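Local coordinates for flocculation protein FLO11 (PDB 4UYT), which mediates homotypic adhesion between yeast cells through its N-terminal fibronectin type III-like adhesin domain, so supporting flocculation, invasive growth and biofilm formation, at residues Q27-V36 and Q160-W168; K56-L64 and L90-T98. One frame throughout, in Å; residues are numbered along the deposited sequence. Where two conformers were deposited one is given.

Interaction 1 of 2, residues Q27-V36 and Q160-W168; sequences QNIMQYTLDV and QTDFPGFYW
Two phenylalanine rings carry this contact, each met over one face by an aliphatic side chain of the 32-36 strand. L34 CB lies 3.6 Å from the centroid of the F163 ring and 15° off its normal, a CH-pi contact, while L34 CD1 reaches the CD2-CE2 side of the same ring. At the edge of F163, near the ring plane, sits the carbonyl oxygen of Y32, with Y32 O 3.7 Å from F163 CE1. F166 repeats the scheme: V36 CG2 stands 3.8 Å from its ring centroid, 20° off the normal, and L34 O approaches the edge at CZ. With CG1 anti to the backbone N (chi1 177°), V36 turns its other methyl, CG2, over the F166 face. L34 spans both rings, its CD2 lying 3.8 Å from F166 CE1. No direct hydrogen bond joins the segments, although strands 32-36 and 166-168 run nearly parallel: their axes are 9.0 Å apart, too far for backbone pairing and consistent with strands of different sheets facing each other, as in a fibronectin type III-like sandwich. F163 comes from the loop before strand 166-169, where one water bridges the backbones, donating to Y32 O and D162 O at 2.7 Å each. Strand 46-55 adds V53 against L34, strand 143-147 brings L146 against F163, and D162, whose OD2 accepts from S147 N, also packs on H23 and M24 of helix 21-25.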
loop_
_atom_site.group_PDB
_atom_site.type_symbol
_atom_site.label_atom_id
_atom_site.label_comp_id
_atom_site.label_asym_id
_atom_site.label_seq_id
_atom_site.Cartn_x
_atom_site.Cartn_y
_atom_site.Cartn_z
ATOM N N GLN A 27 -11.105 10.831 -9.751
ATOM C CA GLN A 27 -10.328 11.888 -9.110
ATOM C C GLN A 27 -9.246 12.446 -10.023
ATOM O O GLN A 27 -8.440 13.258 -9.577
ATOM C CB GLN A 27 -9.646 11.341 -7.853
ATOM C CG GLN A 27 -10.609 10.835 -6.801
ATOM C CD GLN A 27 -9.868 10.251 -5.623
ATOM O OE1 GLN A 27 -9.696 9.031 -5.522
ATOM N NE2 GLN A 27 -9.393 11.115 -4.733
ATOM N N ASN A 28 -9.207 11.983 -11.269
ATOM C CA ASN A 28 -8.145 12.341 -12.194
ATOM C C ASN A 28 -6.753 11.967 -11.679
ATOM O O ASN A 28 -5.771 12.639 -11.960
ATOM C CB ASN A 28 -8.222 13.836 -12.525
ATOM C CG ASN A 28 -7.345 14.216 -13.687
ATOM O OD1 ASN A 28 -7.230 13.488 -14.672
ATOM N ND2 ASN A 28 -6.722 15.376 -13.582
ATOM N N ILE A 29 -6.677 10.881 -10.919
ATOM C CA ILE A 29 -5.397 10.343 -10.460
ATOM C C ILE A 29 -4.965 9.258 -11.435
ATOM O O ILE A 29 -5.766 8.405 -11.820
ATOM C CB ILE A 29 -5.489 9.736 -9.032
ATOM C CG1 ILE A 29 -5.905 10.800 -8.010
ATOM C CG2 ILE A 29 -4.153 9.144 -8.591
ATOM C CD1 ILE A 29 -6.424 10.228 -6.711
ATOM N N MET A 30 -3.696 9.256 -11.822
ATOM C CA MET A 30 -3.174 8.166 -12.649
ATOM C C MET A 30 -3.386 6.843 -11.941
ATOM O O MET A 30 -3.259 6.748 -10.724
ATOM C CB MET A 30 -1.686 8.364 -12.922
ATOM C CG MET A 30 -1.078 7.300 -13.827
ATOM S SD MET A 30 0.691 7.498 -14.072
ATOM C CE MET A 30 1.300 7.005 -12.465
ATOM N N GLN A 31 -3.686 5.803 -12.690
ATOM C CA GLN A 31 -3.861 4.496 -12.099
ATOM C C GLN A 31 -2.567 3.935 -11.519
ATOM O O GLN A 31 -1.509 3.966 -12.136
ATOM C CB GLN A 31 -4.426 3.528 -13.101
ATOM C CG GLN A 31 -5.862 3.864 -13.493
ATOM C CD GLN A 31 -6.332 3.089 -14.691
ATOM O OE1 GLN A 31 -5.688 2.124 -15.150
ATOM N NE2 GLN A 31 -7.483 3.476 -15.191
ATOM N N TYR A 32 -2.684 3.389 -10.314
ATOM C CA TYR A 32 -1.624 2.600 -9.655
ATOM C C TYR A 32 -2.228 1.252 -9.272
ATOM O O TYR A 32 -3.432 1.144 -9.069
ATOM C CB TYR A 32 -1.122 3.277 -8.371
ATOM C CG TYR A 32 -0.372 4.561 -8.570
ATOM C CD1 TYR A 32 -1.039 5.741 -8.892
ATOM C CD2 TYR A 32 1.014 4.623 -8.344
ATOM C CE1 TYR A 32 -0.351 6.932 -9.035
ATOM C CE2 TYR A 32 1.703 5.813 -8.491
ATOM C CZ TYR A 32 1.012 6.960 -8.846
ATOM O OH TYR A 32 1.695 8.146 -8.975
ATOM N N THR A 33 -1.336 0.279 -9.060
ATOM C CA THR A 33 -1.673 -0.997 -8.488
ATOM C C THR A 33 -0.802 -1.265 -7.275
ATOM O O THR A 33 0.306 -0.740 -7.142
ATOM C CB THR A 33 -1.511 -2.150 -9.506
ATOM O OG1 THR A 33 -0.157 -2.203 -9.947
ATOM C CG2 THR A 33 -2.457 -1.976 -10.707
ATOM N N LEU A 34 -1.297 -2.139 -6.408
ATOM C CA LEU A 34 -0.574 -2.591 -5.225
ATOM C C LEU A 34 -0.706 -4.086 -5.112
ATOM O O LEU A 34 -1.811 -4.612 -5.248
ATOM C CB LEU A 34 -1.097 -1.880 -3.960
ATOM C CG LEU A 34 -0.408 -2.255 -2.646
ATOM C CD1 LEU A 34 -0.417 -1.081 -1.663
ATOM C CD2 LEU A 34 -0.995 -3.483 -1.971
ATOM N N ASP A 35 0.410 -4.759 -4.823
ATOM C CA ASP A 35 0.410 -6.161 -4.492
ATOM C C ASP A 35 1.169 -6.342 -3.172
ATOM O O ASP A 35 2.112 -5.643 -2.885
ATOM C CB ASP A 35 1.079 -6.977 -5.608
ATOM C CG ASP A 35 0.803 -8.442 -5.528
ATOM O OD1 ASP A 35 -0.116 -8.868 -4.802
ATOM O OD2 ASP A 35 1.483 -9.174 -6.289
ATOM N N VAL A 36 0.752 -7.320 -2.408
ATOM C CA VAL A 36 1.462 -7.752 -1.185
ATOM C C VAL A 36 2.252 -8.982 -1.583
ATOM O O VAL A 36 1.684 -10.024 -1.890
ATOM C CB VAL A 36 0.500 -8.027 -0.022
ATOM C CG1 VAL A 36 1.301 -8.547 1.176
ATOM C CG2 VAL A 36 -0.297 -6.784 0.344
ATOM N N GLN A 160 -14.516 2.022 -3.707
ATOM C CA GLN A 160 -14.253 3.368 -3.212
ATOM C C GLN A 160 -12.903 3.421 -2.481
ATOM O O GLN A 160 -12.567 4.408 -1.831
ATOM C CB GLN A 160 -15.445 3.843 -2.383
ATOM C CG GLN A 160 -16.643 4.110 -3.293
ATOM C CD GLN A 160 -17.987 4.129 -2.594
ATOM O OE1 GLN A 160 -18.094 3.828 -1.408
ATOM N NE2 GLN A 160 -19.032 4.475 -3.342
ATOM N N THR A 161 -12.141 2.337 -2.616
ATOM C CA THR A 161 -10.697 2.299 -2.358
ATOM C C THR A 161 -9.990 2.175 -3.715
ATOM O O THR A 161 -10.607 1.924 -4.757
ATOM C CB THR A 161 -10.275 1.089 -1.498
ATOM O OG1 THR A 161 -10.428 -0.082 -2.286
ATOM C CG2 THR A 161 -11.090 1.027 -0.224
ATOM N N ASP A 162 -8.682 2.356 -3.672
ATOM C CA ASP A 162 -7.842 2.325 -4.842
ATOM C C ASP A 162 -7.095 1.023 -5.065
ATOM O O ASP A 162 -6.659 0.748 -6.194
ATOM C CB ASP A 162 -6.871 3.490 -4.739
ATOM C CG ASP A 162 -7.618 4.781 -4.487
ATOM O OD1 ASP A 162 -8.359 5.212 -5.408
ATOM O OD2 ASP A 162 -7.539 5.273 -3.343
ATOM N N PHE A 163 -6.941 0.257 -3.990
ATOM C CA PHE A 163 -6.191 -0.973 -4.022
ATOM C C PHE A 163 -6.968 -2.036 -3.259
ATOM O O PHE A 163 -7.652 -1.692 -2.301
ATOM C CB PHE A 163 -4.866 -0.829 -3.260
ATOM C CG PHE A 163 -3.927 0.236 -3.752
ATOM C CD1 PHE A 163 -3.565 0.306 -5.084
ATOM C CD2 PHE A 163 -3.312 1.077 -2.843
ATOM C CE1 PHE A 163 -2.600 1.216 -5.473
ATOM C CE2 PHE A 163 -2.346 1.964 -3.232
ATOM C CZ PHE A 163 -2.013 2.051 -4.551
ATOM N N PRO A 164 -6.846 -3.298 -3.653
ATOM C CA PRO A 164 -7.491 -4.355 -2.895
ATOM C C PRO A 164 -6.960 -4.482 -1.482
ATOM O O PRO A 164 -5.832 -4.125 -1.157
ATOM C CB PRO A 164 -7.156 -5.635 -3.703
ATOM C CG PRO A 164 -6.002 -5.284 -4.579
ATOM C CD PRO A 164 -6.058 -3.817 -4.790
ATOM N N GLY A 165 -7.820 -4.998 -0.619
ATOM C CA GLY A 165 -7.356 -5.632 0.605
ATOM C C GLY A 165 -6.835 -7.038 0.361
ATOM O O GLY A 165 -7.079 -7.640 -0.709
ATOM N N PHE A 166 -6.099 -7.568 1.338
ATOM C CA PHE A 166 -5.436 -8.859 1.265
ATOM C C PHE A 166 -5.641 -9.592 2.556
ATOM O O PHE A 166 -5.850 -8.979 3.617
ATOM C CB PHE A 166 -3.934 -8.691 1.018
ATOM C CG PHE A 166 -3.627 -8.196 -0.351
ATOM C CD1 PHE A 166 -3.697 -6.839 -0.652
ATOM C CD2 PHE A 166 -3.248 -9.093 -1.364
ATOM C CE1 PHE A 166 -3.450 -6.411 -1.946
ATOM C CE2 PHE A 166 -2.984 -8.640 -2.653
ATOM C CZ PHE A 166 -3.077 -7.308 -2.922
ATOM N N TYR A 167 -5.498 -10.912 2.502
ATOM C CA TYR A 167 -5.531 -11.719 3.719
ATOM C C TYR A 167 -4.539 -12.862 3.597
ATOM O O TYR A 167 -4.018 -13.182 2.528
ATOM C CB TYR A 167 -6.959 -12.190 3.998
ATOM C CG TYR A 167 -7.569 -13.172 3.012
ATOM C CD1 TYR A 167 -7.218 -14.510 3.039
ATOM C CD2 TYR A 167 -8.596 -12.793 2.169
ATOM C CE1 TYR A 167 -7.813 -15.446 2.248
ATOM C CE2 TYR A 167 -9.230 -13.742 1.347
ATOM C CZ TYR A 167 -8.806 -15.073 1.400
ATOM O OH TYR A 167 -9.381 -16.067 0.634
ATOM N N TRP A 168 -4.241 -13.475 4.736
ATOM C CA TRP A 168 -3.232 -14.527 4.817
ATOM C C TRP A 168 -3.477 -15.334 6.101
ATOM O O TRP A 168 -4.314 -15.010 6.924
ATOM C CB TRP A 168 -1.833 -13.955 4.812
ATOM C CG TRP A 168 -1.571 -12.909 5.847
ATOM C CD1 TRP A 168 -1.301 -13.102 7.182
ATOM C CD2 TRP A 168 -1.543 -11.504 5.645
ATOM N NE1 TRP A 168 -1.119 -11.897 7.819
ATOM C CE2 TRP A 168 -1.236 -10.897 6.899
ATOM C CE3 TRP A 168 -1.703 -10.681 4.519
ATOM C CZ2 TRP A 168 -1.039 -9.535 7.048
ATOM C CZ3 TRP A 168 -1.516 -9.329 4.667
ATOM C CH2 TRP A 168 -1.179 -8.769 5.919
HETATM O O HOH W 1 -5.384 -0.540 -8.209
#

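Interaction 2 of 2, residues K56-L64 and L90-T98; sequences KENIDLKYL and LIDNPTDFT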
loop_
_atom_site.group_PDB
_atom_site.type_symbol
_atom_site.label_atom_id
_atom_site.label_comp_id
_atom_site.label_asym_id
_atom_site.label_seq_id
_atom_site.Cartn_x
_atom_site.Cartn_y
_atom_site.Cartn_z
ATOM N N LYS A 56 0.797 3.443 -13.718
ATOM C CA LYS A 56 0.558 3.080 -15.114
ATOM C C LYS A 56 1.666 3.570 -16.040
ATOM O O LYS A 56 2.094 2.861 -16.956
ATOM C CB LYS A 56 -0.798 3.637 -15.581
ATOM C CG LYS A 56 -1.219 3.150 -16.959
ATOM C CD LYS A 56 -2.719 3.244 -17.206
ATOM C CE LYS A 56 -3.110 2.707 -18.575
ATOM N NZ LYS A 56 -4.581 2.459 -18.649
ATOM N N GLU A 57 2.093 4.804 -15.800
ATOM C CA GLU A 57 3.203 5.404 -16.510
ATOM C C GLU A 57 4.324 5.699 -15.542
ATOM O O GLU A 57 4.109 5.851 -14.330
ATOM C CB GLU A 57 2.767 6.718 -17.163
ATOM C CG GLU A 57 1.555 6.618 -18.086
ATOM C CD GLU A 57 1.793 5.753 -19.314
ATOM O OE1 GLU A 57 2.959 5.603 -19.735
ATOM O OE2 GLU A 57 0.804 5.234 -19.877
ATOM N N ASN A 58 5.526 5.788 -16.094
ATOM C CA ASN A 58 6.692 6.069 -15.287
ATOM C C ASN A 58 6.782 7.564 -15.002
ATOM O O ASN A 58 6.777 8.375 -15.923
ATOM C CB ASN A 58 7.962 5.606 -16.001
ATOM C CG ASN A 58 9.178 5.708 -15.110
ATOM O OD1 ASN A 58 9.173 5.189 -14.010
ATOM N ND2 ASN A 58 10.205 6.415 -15.559
ATOM N N ILE A 59 6.875 7.920 -13.720
ATOM C CA ILE A 59 7.053 9.296 -13.274
ATOM C C ILE A 59 8.406 9.396 -12.585
ATOM O O ILE A 59 8.678 8.735 -11.591
ATOM C CB ILE A 59 5.924 9.750 -12.335
ATOM C CG1 ILE A 59 4.591 9.649 -13.060
ATOM C CG2 ILE A 59 6.195 11.159 -11.816
ATOM C CD1 ILE A 59 3.402 10.023 -12.197
ATOM N N ASP A 60 9.253 10.244 -13.149
ATOM C CA ASP A 60 10.582 10.432 -12.616
ATOM C C ASP A 60 10.562 10.891 -11.167
ATOM O O ASP A 60 9.706 11.682 -10.760
ATOM C CB ASP A 60 11.351 11.456 -13.444
ATOM C CG ASP A 60 12.834 11.447 -13.131
ATOM O OD1 ASP A 60 13.561 10.665 -13.776
ATOM O OD2 ASP A 60 13.276 12.198 -12.233
ATOM N N LEU A 61 11.540 10.421 -10.396
ATOM C CA LEU A 61 11.653 10.797 -8.991
ATOM C C LEU A 61 11.697 12.318 -8.761
ATOM O O LEU A 61 11.296 12.794 -7.711
ATOM C CB LEU A 61 12.889 10.135 -8.367
ATOM C CG LEU A 61 13.055 10.280 -6.846
ATOM C CD1 LEU A 61 11.904 9.639 -6.086
ATOM C CD2 LEU A 61 14.385 9.695 -6.373
ATOM N N LYS A 62 12.178 13.078 -9.743
ATOM C CA LYS A 62 12.329 14.513 -9.560
ATOM C C LYS A 62 11.003 15.213 -9.291
ATOM O O LYS A 62 10.971 16.280 -8.663
ATOM C CB LYS A 62 13.024 15.150 -10.767
ATOM C CG LYS A 62 12.144 15.303 -11.991
ATOM C CD LYS A 62 12.953 15.676 -13.215
ATOM C CE LYS A 62 12.043 15.952 -14.392
ATOM N NZ LYS A 62 12.839 16.205 -15.623
ATOM N N TYR A 63 9.901 14.624 -9.748
ATOM C CA TYR A 63 8.588 15.228 -9.533
ATOM C C TYR A 63 8.056 15.043 -8.108
ATOM O O TYR A 63 7.088 15.687 -7.727
ATOM C CB TYR A 63 7.574 14.639 -10.507
ATOM C CG TYR A 63 7.841 14.904 -11.970
ATOM C CD1 TYR A 63 7.568 16.148 -12.530
ATOM C CD2 TYR A 63 8.377 13.922 -12.784
ATOM C CE1 TYR A 63 7.809 16.397 -13.869
ATOM C CE2 TYR A 63 8.629 14.164 -14.121
ATOM C CZ TYR A 63 8.339 15.404 -14.656
ATOM O OH TYR A 63 8.594 15.631 -15.986
ATOM N N LEU A 64 8.674 14.138 -7.349
ATOM C CA LEU A 64 8.185 13.761 -6.024
ATOM C C LEU A 64 8.707 14.657 -4.901
ATOM O O LEU A 64 9.902 14.909 -4.795
ATOM C CB LEU A 64 8.579 12.320 -5.740
ATOM C CG LEU A 64 7.963 11.706 -4.479
ATOM C CD1 LEU A 64 6.465 11.487 -4.644
ATOM C CD2 LEU A 64 8.651 10.398 -4.156
ATOM N N LEU A 90 13.972 6.248 0.766
ATOM C CA LEU A 90 13.912 4.786 0.788
ATOM C C LEU A 90 13.303 4.170 -0.449
ATOM O O LEU A 90 13.132 2.948 -0.508
ATOM C CB LEU A 90 13.143 4.325 2.018
ATOM C CG LEU A 90 13.795 4.713 3.342
ATOM C CD1 LEU A 90 12.845 4.375 4.473
ATOM C CD2 LEU A 90 15.134 4.020 3.516
ATOM N N ILE A 91 12.927 5.003 -1.415
ATOM C CA ILE A 91 12.491 4.557 -2.720
ATOM C C ILE A 91 13.117 5.442 -3.760
ATOM O O ILE A 91 13.409 6.605 -3.495
ATOM C CB ILE A 91 10.952 4.572 -2.863
ATOM C CG1 ILE A 91 10.350 5.980 -2.701
ATOM C CG2 ILE A 91 10.329 3.629 -1.859
ATOM C CD1 ILE A 91 9.874 6.577 -4.008
ATOM N N ASP A 92 13.293 4.890 -4.950
ATOM C CA ASP A 92 13.835 5.662 -6.054
ATOM C C ASP A 92 12.921 5.856 -7.238
ATOM O O ASP A 92 13.324 6.490 -8.202
ATOM C CB ASP A 92 15.187 5.096 -6.511
ATOM C CG ASP A 92 15.089 3.719 -7.125
ATOM O OD1 ASP A 92 13.977 3.184 -7.332
ATOM O OD2 ASP A 92 16.170 3.168 -7.433
ATOM N N ASN A 93 11.692 5.358 -7.176
ATOM C CA ASN A 93 10.761 5.489 -8.302
ATOM C C ASN A 93 9.359 5.472 -7.697
ATOM O O ASN A 93 8.937 4.442 -7.237
ATOM C CB ASN A 93 10.958 4.354 -9.302
ATOM C CG ASN A 93 10.044 4.472 -10.489
ATOM O OD1 ASN A 93 9.045 5.209 -10.459
ATOM N ND2 ASN A 93 10.364 3.730 -11.546
ATOM N N PRO A 94 8.645 6.609 -7.694
ATOM C CA PRO A 94 7.328 6.655 -7.050
ATOM C C PRO A 94 6.280 5.871 -7.839
ATOM O O PRO A 94 5.171 5.717 -7.356
ATOM C CB PRO A 94 7.006 8.152 -7.021
ATOM C CG PRO A 94 7.730 8.690 -8.209
ATOM C CD PRO A 94 9.007 7.899 -8.304
ATOM N N THR A 95 6.630 5.416 -9.044
ATOM C CA THR A 95 5.751 4.605 -9.864
ATOM C C THR A 95 6.235 3.154 -9.995
ATOM O O THR A 95 5.645 2.400 -10.754
ATOM C CB THR A 95 5.496 5.258 -11.241
ATOM O OG1 THR A 95 6.723 5.519 -11.927
ATOM C CG2 THR A 95 4.741 6.545 -11.049
ATOM N N ASP A 96 7.237 2.747 -9.211
ATOM C CA ASP A 96 7.607 1.339 -9.124
ATOM C C ASP A 96 8.461 1.189 -7.876
ATOM O O ASP A 96 9.677 1.391 -7.910
ATOM C CB ASP A 96 8.350 0.833 -10.370
ATOM C CG ASP A 96 8.445 -0.673 -10.417
ATOM O OD1 ASP A 96 8.353 -1.296 -9.346
ATOM O OD2 ASP A 96 8.593 -1.214 -11.520
ATOM N N PHE A 97 7.828 0.894 -6.751
ATOM C CA PHE A 97 8.540 0.821 -5.484
ATOM C C PHE A 97 8.021 -0.292 -4.637
ATOM O O PHE A 97 6.924 -0.793 -4.825
ATOM C CB PHE A 97 8.495 2.156 -4.718
ATOM C CG PHE A 97 7.127 2.592 -4.231
ATOM C CD1 PHE A 97 6.643 2.199 -2.993
ATOM C CD2 PHE A 97 6.312 3.439 -5.015
ATOM C CE1 PHE A 97 5.409 2.639 -2.543
ATOM C CE2 PHE A 97 5.067 3.873 -4.565
ATOM C CZ PHE A 97 4.632 3.462 -3.319
ATOM N N THR A 98 8.855 -0.662 -3.680
ATOM C CA THR A 98 8.496 -1.593 -2.654
ATOM C C THR A 98 8.663 -0.945 -1.285
ATOM O O THR A 98 9.392 0.017 -1.111
ATOM C CB THR A 98 9.331 -2.892 -2.714
ATOM O OG1 THR A 98 10.712 -2.585 -2.476
ATOM C CG2 THR A 98 9.167 -3.580 -4.025
HETATM O O HOH W 2 7.616 2.940 -13.402
HETATM O O HOH W 3 12.818 7.441 -10.823
#
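T95 OG1 accepts the backbone N-H of I59, with I59 N to T95 OG1 3.0 Å and an almost straight N-H...O angle of 169°. The same hydroxyl donates to N93 OD1, 2.8 Å from T95 OG1, in the carbonyl plane and on a lone pair, so it relays between the two segments. The torsion that sets OG1 between the backbone N and the carbonyl carbon (chi1 56°) turns the hydroxyl to this side and sends CG2 toward I59. A second cross-link runs from N93 ND2 to N58 OD1 at 3.1 Å; it is more bent, at 140°, and the two amide planes are steeply inclined. Water 2 also donates to N58 OD1. N93 OD1 takes a further bond from T95 N, this donor lying above the carbonyl plane. Two bonds on OD1 and one from ND2 therefore fix the rotation of the N93 amide.

The bond from T95 N makes an Asx turn, and N93-D96 is a type I beta turn leading into strand 96-104, an outermost strand of the four-stranded antiparallel sheet. On the other segment, D60 OD2 accepts from K62 N in a second Asx turn, at the start of the 61-63 3-10 segment that leads to strand 64-70 of the five-stranded sheet.

Outside the polar group, T95 CG2 packs on I59, 3.7 Å from I59 CB. The P94 ring lies against the I59 carbonyl, with P94 CD 3.4 Å from I59 O, and its CD also meets L61 CD1. Water 3 links L61 N and D92 O, the former contact being longer. L64 and P94 lie alongside each other, running opposite ways, with L64 CD2 meeting P94 CB, and L64 CD2 is 4.0 Å from I91 CD1. Y125 of strand 120-125 touches I59, L64 and P94, and Y82 of strand 79-83 touches L61 and L64.

In the fold
Interaction 1 lies about 7 Å from the centre of the chain and is mostly buried, whereas interaction 2 is about 14 Å out and only partly buried. Their chemistry follows: aromatic faces and aliphatic groups, with a water as the only bridge between backbones, in the first; direct hydrogen bonds of amides and a hydroxyl in loops, backed by aliphatic packing, in the second. Both reach the four-stranded sheet, through strand 32-43 and strand 96-104, with strand 46-55 between them. The centres are 16 Å apart, yet they touch: Q31 O and K56 N make a probable hydrogen bond, and M30 packs on I59.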